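Local structure of transcriptional regulator, TetR family (Myxococcus xanthus, 5K7F) at residues 77-82 with 94-99; 90-95 with 142-147; 99-104 with 171-176. The protein probably binds DNA as a TetR-family transcriptional regulator, AibR, that responds to isovaleryl coenzyme A and regulates an alternative route of its biosynthesis. One frame throughout, in Å; residues are numbered along the deposited sequence. Where two conformers were deposited one is given.

Contact 1 of 3, residues 77-82 with 94-99; sequences EQVLSR and RACMRH
His-99 sets CG anti to its own carbonyl carbon (chi1 -77°), which carries the imidazole to CB of Arg-82, at the root of the arginine side chain. Arg-82 CB stands over one face of the His-99 ring, 3.9 Å from its centroid and offset toward the rim, in a CH-pi contact. Crossing the histidine at about a right angle, the arginine then bends away at chi2, and its NE donates to Glu-77 O over 3.1 Å in a bent hydrogen bond (139° at the hydrogen). Water 2, at the ring edge and in its plane, lies 3.0 Å from His-99 NE2 and donates to Arg-82 O. Water 1 bridges the backbones, donating to Gln-78 O and to His-99 O, the latter at 2.8 Å. Val-79 splits its branches, CG1 on Cys-96 SG at 3.7 Å and CG2 against His-99 C at 4.0 Å. An alanine in place of His-99 would probably leave Arg-82 CB without its ring face and water 2 without its nitrogen, opening a gap between the helices. Tyr-137 of helix 125-150 touches both Val-79 and Cys-96. The short segments run nearly antiparallel (169°), their axes 8.9 Å apart, as where the long connecting helix of a TetR regulator, here 60-83, packs on the C-terminal domain.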
# COMPACT_ATOMS: atom_id res chain seq x y z
N GLU A 77 16.58 3.12 12.94
CA GLU A 77 17.01 4.39 13.51
C GLU A 77 15.84 5.28 13.89
O GLU A 77 15.92 6.03 14.88
CB GLU A 77 17.91 5.07 12.50
CG GLU A 77 19.14 4.25 12.23
CD GLU A 77 20.06 4.88 11.20
OE1 GLU A 77 19.75 6.00 10.72
OE2 GLU A 77 21.10 4.26 10.90
N GLN A 78 14.78 5.25 13.11
CA GLN A 78 13.66 6.15 13.31
C GLN A 78 12.48 5.49 13.99
O GLN A 78 11.54 6.21 14.36
CB GLN A 78 13.18 6.72 11.97
CG GLN A 78 14.18 7.55 11.23
CD GLN A 78 14.55 8.81 12.03
OE1 GLN A 78 13.65 9.53 12.50
NE2 GLN A 78 15.84 9.08 12.17
N VAL A 79 12.46 4.17 14.14
CA VAL A 79 11.29 3.52 14.72
C VAL A 79 11.72 2.59 15.86
O VAL A 79 11.50 2.90 17.03
CB VAL A 79 10.47 2.77 13.65
CG1 VAL A 79 9.28 2.10 14.30
CG2 VAL A 79 10.01 3.70 12.53
N LEU A 80 12.36 1.47 15.53
CA LEU A 80 12.63 0.44 16.55
C LEU A 80 13.48 0.95 17.72
O LEU A 80 13.20 0.65 18.89
CB LEU A 80 13.33 -0.74 15.92
CG LEU A 80 12.45 -1.55 15.04
CD1 LEU A 80 13.32 -2.61 14.39
CD2 LEU A 80 11.36 -2.25 15.84
N SER A 81 14.55 1.67 17.42
CA SER A 81 15.43 2.10 18.50
C SER A 81 14.71 3.06 19.43
O SER A 81 15.12 3.22 20.58
CB SER A 81 16.68 2.73 17.93
OG SER A 81 16.40 3.92 17.20
N ARG A 82 13.60 3.64 18.97
CA ARG A 82 12.84 4.58 19.75
C ARG A 82 11.78 3.91 20.61
O ARG A 82 11.29 4.55 21.54
CB ARG A 82 12.17 5.60 18.83
CG ARG A 82 13.07 6.26 17.75
CD ARG A 82 13.97 7.33 18.29
NE ARG A 82 14.85 7.81 17.22
CZ ARG A 82 15.76 8.75 17.37
NH1 ARG A 82 15.92 9.34 18.55
NH2 ARG A 82 16.52 9.09 16.34
N ARG A 94 1.47 1.74 20.11
CA ARG A 94 1.04 3.12 19.86
C ARG A 94 2.22 4.02 19.48
O ARG A 94 2.12 4.82 18.54
CB ARG A 94 0.36 3.70 21.11
CG ARG A 94 -0.96 3.08 21.43
CD ARG A 94 -1.59 3.70 22.69
NE ARG A 94 -2.82 3.02 23.05
CZ ARG A 94 -3.18 2.71 24.29
NH1 ARG A 94 -2.40 3.02 25.32
NH2 ARG A 94 -4.32 2.07 24.50
N ALA A 95 3.34 3.85 20.16
CA ALA A 95 4.53 4.63 19.83
C ALA A 95 5.12 4.20 18.50
O ALA A 95 5.59 5.05 17.73
CB ALA A 95 5.57 4.51 20.95
N CYS A 96 5.10 2.87 18.22
CA CYS A 96 5.66 2.34 16.98
C CYS A 96 4.89 2.88 15.78
O CYS A 96 5.47 3.34 14.79
CB CYS A 96 5.65 0.82 17.02
SG CYS A 96 6.67 0.01 15.77
N MET A 97 3.56 2.88 15.89
CA MET A 97 2.72 3.40 14.82
C MET A 97 2.99 4.88 14.56
O MET A 97 3.09 5.31 13.40
CB MET A 97 1.25 3.22 15.17
CG MET A 97 0.35 3.67 14.02
SD MET A 97 -1.38 3.25 14.29
CE MET A 97 -1.57 1.97 13.08
N ARG A 98 3.06 5.69 15.64
CA ARG A 98 3.32 7.11 15.45
C ARG A 98 4.68 7.34 14.78
O ARG A 98 4.77 8.03 13.76
CB ARG A 98 3.21 7.84 16.78
CG ARG A 98 3.36 9.35 16.69
CD ARG A 98 3.16 9.98 18.06
NE ARG A 98 3.02 11.44 18.05
CZ ARG A 98 1.89 12.12 17.80
NH1 ARG A 98 0.74 11.50 17.50
NH2 ARG A 98 1.92 13.44 17.88
N HIS A 99 5.73 6.69 15.29
CA HIS A 99 7.05 6.82 14.65
C HIS A 99 7.05 6.35 13.20
O HIS A 99 7.67 6.98 12.33
CB HIS A 99 8.09 6.06 15.46
CG HIS A 99 8.53 6.78 16.72
ND1 HIS A 99 9.24 7.96 16.70
CD2 HIS A 99 8.31 6.51 18.03
CE1 HIS A 99 9.47 8.36 17.95
NE2 HIS A 99 8.92 7.49 18.78
O HOH W 1 10.05 8.31 12.90
O HOH W 2 9.01 6.50 21.56

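Contact 2 of 3, residues 90-95 with 142-147; sequences VERLRA and EEAFSQ
Ala-144 opens the contact on helix 125-150, its methyl pointing at helix 89-105 and set against the fork of Leu-93. Leu-93 CG is 3.6 Å from Ala-144 CB, and both leucine methyls also lie close to it, CD2 at 3.8 Å. Arg-92 NH2 passes the same methyl at 3.7 Å, obliquely to the guanidinium, so the small residue is touched by an apolar and a charged neighbour together. At Phe-145 the bond to CB starts away from helix 89-105, yet the ring comes back toward it. Leu-93 CD1 sits over the centre of one ring face, 4.2 Å from the centroid, a CH-pi contact, while Leu-93 CD2 touches the ring atom CE2 of Phe-145 at 3.9 Å. Gln-147, one turn beyond Ala-144, carries the polar part. Its chain, extended beyond CG, presents OE1 to the edge of the Arg-92 guanidinium, and NH2 donates to it over 2.8 Å in a nearly straight bond (169°). The acceptor lies in the guanidinium plane, but the donor stands well above the plane of the amide carbonyl, the two flat groups being steeply turned against each other. A bend at chi3 (78°) swings Arg-92 NE out of the line of its chain. Arg-92 NH1 is held separately by Ile-86 O, so two bonds from different nitrogens fix the rotation of the group. The two short segments are inclined at 140°, with axes 9.2 Å apart. Phe-145 also packs on Pro-159 of helix 159-171, on Ile-154 in the loop before it, and on Met-195 of the second subunit.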
# COMPACT_ATOMS: atom_id res chain seq x y z
N VAL A 90 0.88 -2.46 24.41
CA VAL A 90 0.02 -1.52 23.70
C VAL A 90 0.66 -0.13 23.63
O VAL A 90 0.60 0.52 22.58
CB VAL A 90 -1.40 -1.48 24.31
CG1 VAL A 90 -1.52 -0.62 25.53
CG2 VAL A 90 -2.38 -1.00 23.22
N GLU A 91 1.35 0.31 24.70
CA GLU A 91 2.10 1.57 24.62
C GLU A 91 3.18 1.47 23.55
O GLU A 91 3.41 2.43 22.80
CB GLU A 91 2.75 1.90 25.96
CG GLU A 91 1.80 2.29 27.10
CD GLU A 91 2.55 2.73 28.38
OE1 GLU A 91 3.79 2.94 28.34
OE2 GLU A 91 1.87 2.85 29.42
N ARG A 92 3.80 0.32 23.44
CA ARG A 92 4.82 0.12 22.42
C ARG A 92 4.23 0.19 20.99
O ARG A 92 4.75 0.84 20.12
CB ARG A 92 5.50 -1.21 22.64
CG ARG A 92 6.73 -1.42 21.86
CD ARG A 92 7.64 -2.45 22.49
NE ARG A 92 7.20 -3.75 22.25
CZ ARG A 92 6.78 -4.60 23.17
NH1 ARG A 92 6.76 -4.26 24.40
NH2 ARG A 92 6.35 -5.75 22.81
N LEU A 93 3.08 -0.46 20.79
CA LEU A 93 2.46 -0.42 19.47
C LEU A 93 2.00 1.00 19.12
O LEU A 93 2.17 1.45 17.97
CB LEU A 93 1.28 -1.38 19.45
CG LEU A 93 1.66 -2.85 19.25
CD1 LEU A 93 0.53 -3.70 19.72
CD2 LEU A 93 2.04 -3.10 17.79
N ARG A 94 1.47 1.74 20.11
CA ARG A 94 1.04 3.12 19.86
C ARG A 94 2.22 4.02 19.48
O ARG A 94 2.12 4.82 18.54
CB ARG A 94 0.36 3.70 21.11
CG ARG A 94 -0.96 3.08 21.43
CD ARG A 94 -1.59 3.70 22.69
NE ARG A 94 -2.82 3.02 23.05
CZ ARG A 94 -3.18 2.71 24.29
NH1 ARG A 94 -2.40 3.02 25.32
NH2 ARG A 94 -4.32 2.07 24.50
N ALA A 95 3.34 3.85 20.16
CA ALA A 95 4.53 4.63 19.83
C ALA A 95 5.12 4.20 18.50
O ALA A 95 5.59 5.05 17.73
CB ALA A 95 5.57 4.51 20.95
N GLU A 142 4.28 -8.57 15.51
CA GLU A 142 3.50 -9.73 15.93
C GLU A 142 3.71 -10.03 17.41
O GLU A 142 2.74 -10.31 18.13
CB GLU A 142 3.85 -10.97 15.08
CG GLU A 142 3.42 -10.87 13.65
CD GLU A 142 3.45 -12.18 12.85
OE1 GLU A 142 3.86 -13.23 13.38
OE2 GLU A 142 3.08 -12.15 11.66
N GLU A 143 4.94 -9.93 17.91
CA GLU A 143 5.17 -10.17 19.34
C GLU A 143 4.41 -9.16 20.20
O GLU A 143 3.80 -9.53 21.20
CB GLU A 143 6.68 -10.13 19.64
N ALA A 144 4.39 -7.88 19.80
CA ALA A 144 3.64 -6.89 20.56
C ALA A 144 2.14 -7.15 20.51
O ALA A 144 1.45 -7.07 21.55
CB ALA A 144 3.94 -5.49 20.05
N PHE A 145 1.60 -7.48 19.34
CA PHE A 145 0.18 -7.83 19.27
C PHE A 145 -0.13 -9.03 20.17
O PHE A 145 -1.09 -9.00 20.94
CB PHE A 145 -0.23 -8.07 17.82
CG PHE A 145 -0.69 -6.83 17.10
CD1 PHE A 145 -1.90 -6.27 17.37
CD2 PHE A 145 0.12 -6.23 16.14
CE1 PHE A 145 -2.32 -5.15 16.67
CE2 PHE A 145 -0.31 -5.13 15.45
CZ PHE A 145 -1.52 -4.59 15.73
N SER A 146 0.73 -10.05 20.16
CA SER A 146 0.55 -11.22 21.03
C SER A 146 0.48 -10.86 22.51
O SER A 146 -0.40 -11.34 23.23
CB SER A 146 1.70 -12.20 20.80
OG SER A 146 1.46 -12.88 19.59
N GLN A 147 1.46 -10.09 22.98
CA GLN A 147 1.53 -9.66 24.37
C GLN A 147 0.34 -8.81 24.77
O GLN A 147 -0.26 -9.01 25.82
CB GLN A 147 2.81 -8.88 24.57
CG GLN A 147 4.05 -9.67 24.37
CD GLN A 147 5.28 -8.80 24.39
OE1 GLN A 147 5.19 -7.60 24.55
NE2 GLN A 147 6.45 -9.43 24.21

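Contact 3 of 3, residues 99-104 with 171-176; sequences HNILLV and LWIYKW
Apolar contacts dominate: Ile-101 and Val-104 of helix 89-105 meet Leu-171 and Ile-173, where helix 159-171 gives way to a loop. Ile-173, with CG1 anti to its carbonyl carbon and an extended chi2 (177°), puts CD1 astride the two branches of Ile-101, 3.6 Å from both CG1 and CG2; the two side chains cross at about a right angle. Val-104 divides its methyls. CG1 lies 4.0 Å from Ile-173 CB, and CG2 lies 4.0 Å from Leu-171 CD2. This buried layer belongs to the all-helical C-terminal domain of the TetR fold, which joins the subunits, and Leu-171 reaches Trp-172 of the second subunit. The polar element is Asn-100, whose ND2 comes 4.3 Å from Leu-171 CD2. That amide nitrogen is buried with no hydrogen-bonding partner in the model, whereas OD1 on the other branch is bonded to Tyr-137 OH of helix 125-150. Tyr-174 contributes mainly its backbone N, 4.1 Å from Val-104 CG1, and its ring leads away. There Lys-175 NZ donates to Tyr-174 OH over 3.0 Å and forms a salt bridge to Glu-118 of the second subunit.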
# COMPACT_ATOMS: atom_id res chain seq x y z
N HIS A 99 5.73 6.69 15.29
CA HIS A 99 7.05 6.82 14.65
C HIS A 99 7.05 6.35 13.20
O HIS A 99 7.67 6.98 12.33
CB HIS A 99 8.09 6.06 15.46
CG HIS A 99 8.53 6.78 16.72
ND1 HIS A 99 9.24 7.96 16.70
CD2 HIS A 99 8.31 6.51 18.03
CE1 HIS A 99 9.47 8.36 17.95
NE2 HIS A 99 8.92 7.49 18.78
N ASN A 100 6.36 5.23 12.90
CA ASN A 100 6.32 4.72 11.53
C ASN A 100 5.61 5.71 10.58
O ASN A 100 6.01 5.88 9.43
CB ASN A 100 5.64 3.35 11.53
CG ASN A 100 5.98 2.49 10.34
OD1 ASN A 100 5.94 1.27 10.48
ND2 ASN A 100 6.30 3.07 9.19
N ILE A 101 4.54 6.36 11.05
CA ILE A 101 3.83 7.29 10.19
C ILE A 101 4.73 8.48 9.87
O ILE A 101 4.73 9.00 8.74
CB ILE A 101 2.52 7.74 10.85
CG1 ILE A 101 1.51 6.61 10.86
CG2 ILE A 101 1.89 8.95 10.11
CD1 ILE A 101 0.34 6.81 11.80
N LEU A 102 5.49 8.92 10.85
CA LEU A 102 6.44 10.00 10.61
C LEU A 102 7.52 9.56 9.61
O LEU A 102 7.85 10.28 8.67
CB LEU A 102 7.05 10.49 11.94
CG LEU A 102 6.08 11.11 13.00
CD1 LEU A 102 6.81 11.45 14.28
CD2 LEU A 102 5.29 12.29 12.43
N LEU A 103 8.09 8.37 9.78
CA LEU A 103 9.07 7.89 8.80
C LEU A 103 8.51 7.88 7.36
O LEU A 103 9.24 8.16 6.40
CB LEU A 103 9.53 6.49 9.20
CG LEU A 103 10.37 5.73 8.17
CD1 LEU A 103 11.67 6.40 7.94
CD2 LEU A 103 10.63 4.31 8.64
N VAL A 104 7.22 7.61 7.20
CA VAL A 104 6.60 7.51 5.90
C VAL A 104 6.36 8.87 5.28
O VAL A 104 6.30 8.99 4.05
CB VAL A 104 5.29 6.72 6.06
CG1 VAL A 104 4.37 6.97 4.94
CG2 VAL A 104 5.61 5.22 6.14
N LEU A 171 1.85 2.23 5.67
CA LEU A 171 2.66 2.37 4.48
C LEU A 171 1.87 3.00 3.33
O LEU A 171 2.45 3.66 2.47
CB LEU A 171 3.24 1.01 4.07
CG LEU A 171 4.15 0.38 5.13
CD1 LEU A 171 4.63 -0.98 4.64
CD2 LEU A 171 5.33 1.28 5.43
N TRP A 172 0.54 2.79 3.29
CA TRP A 172 -0.28 3.34 2.21
C TRP A 172 -0.47 4.85 2.32
O TRP A 172 -0.95 5.46 1.35
CB TRP A 172 -1.64 2.61 2.14
CG TRP A 172 -2.17 2.52 0.69
CD1 TRP A 172 -1.65 1.75 -0.32
CD2 TRP A 172 -3.25 3.25 0.11
NE1 TRP A 172 -2.35 1.96 -1.48
CE2 TRP A 172 -3.34 2.87 -1.24
CE3 TRP A 172 -4.17 4.19 0.60
CZ2 TRP A 172 -4.31 3.38 -2.10
CZ3 TRP A 172 -5.13 4.71 -0.28
CH2 TRP A 172 -5.18 4.31 -1.60
N ILE A 173 -0.06 5.48 3.44
CA ILE A 173 -0.17 6.94 3.62
C ILE A 173 0.51 7.71 2.48
O ILE A 173 0.06 8.79 2.10
CB ILE A 173 0.37 7.35 4.98
CG1 ILE A 173 -0.47 6.74 6.11
CG2 ILE A 173 0.40 8.86 5.10
CD1 ILE A 173 0.10 7.08 7.57
N TYR A 174 1.60 7.18 1.93
CA TYR A 174 2.27 7.92 0.86
C TYR A 174 1.39 8.14 -0.36
O TYR A 174 1.59 9.13 -1.08
CB TYR A 174 3.56 7.20 0.47
CG TYR A 174 3.46 6.15 -0.59
CD1 TYR A 174 3.63 6.48 -1.94
CD2 TYR A 174 3.27 4.82 -0.26
CE1 TYR A 174 3.58 5.52 -2.91
CE2 TYR A 174 3.22 3.85 -1.23
CZ TYR A 174 3.38 4.21 -2.56
OH TYR A 174 3.34 3.26 -3.55
N LYS A 175 0.37 7.30 -0.58
CA LYS A 175 -0.54 7.44 -1.72
C LYS A 175 -1.43 8.67 -1.62
O LYS A 175 -1.92 9.14 -2.65
CB LYS A 175 -1.45 6.20 -1.86
CG LYS A 175 -0.77 4.94 -2.41
CD LYS A 175 -0.24 5.16 -3.81
CE LYS A 175 -0.06 3.86 -4.59
NZ LYS A 175 0.35 2.74 -3.70
N TRP A 176 -1.67 9.20 -0.42
CA TRP A 176 -2.65 10.26 -0.26
C TRP A 176 -2.19 11.42 0.59
O TRP A 176 -2.86 12.46 0.60
CB TRP A 176 -3.94 9.70 0.35
CG TRP A 176 -3.83 9.04 1.68
CD1 TRP A 176 -3.50 7.73 1.94
CD2 TRP A 176 -4.14 9.63 2.93
NE1 TRP A 176 -3.57 7.48 3.28
CE2 TRP A 176 -3.93 8.64 3.92
CE3 TRP A 176 -4.55 10.89 3.33
CZ2 TRP A 176 -4.13 8.90 5.27
CZ3 TRP A 176 -4.74 11.14 4.64
CH2 TRP A 176 -4.58 10.13 5.61

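In the fold
All three contacts use helix 89-105, which carries contact 2 near its start, contact 1 in the middle and contact 3 toward its end. Contacts 1 and 2 have centres about 11 Å apart and share Arg-94 and Ala-95; contact 3 lies about 12 Å from contact 1, sharing His-99, and about 19 Å from contact 2. Val-79 CG2 links contacts 1 and 3 by packing on Leu-103 CD2. Contact 1 closes before contact 3 opens along the chain, whereas contacts 2 and 3 interleave. Helix 89-105 thus joins helix 60-83, which leads from the predicted DNA-binding region, to helix 125-150 and to the loop after helix 159-171, beside the second subunit.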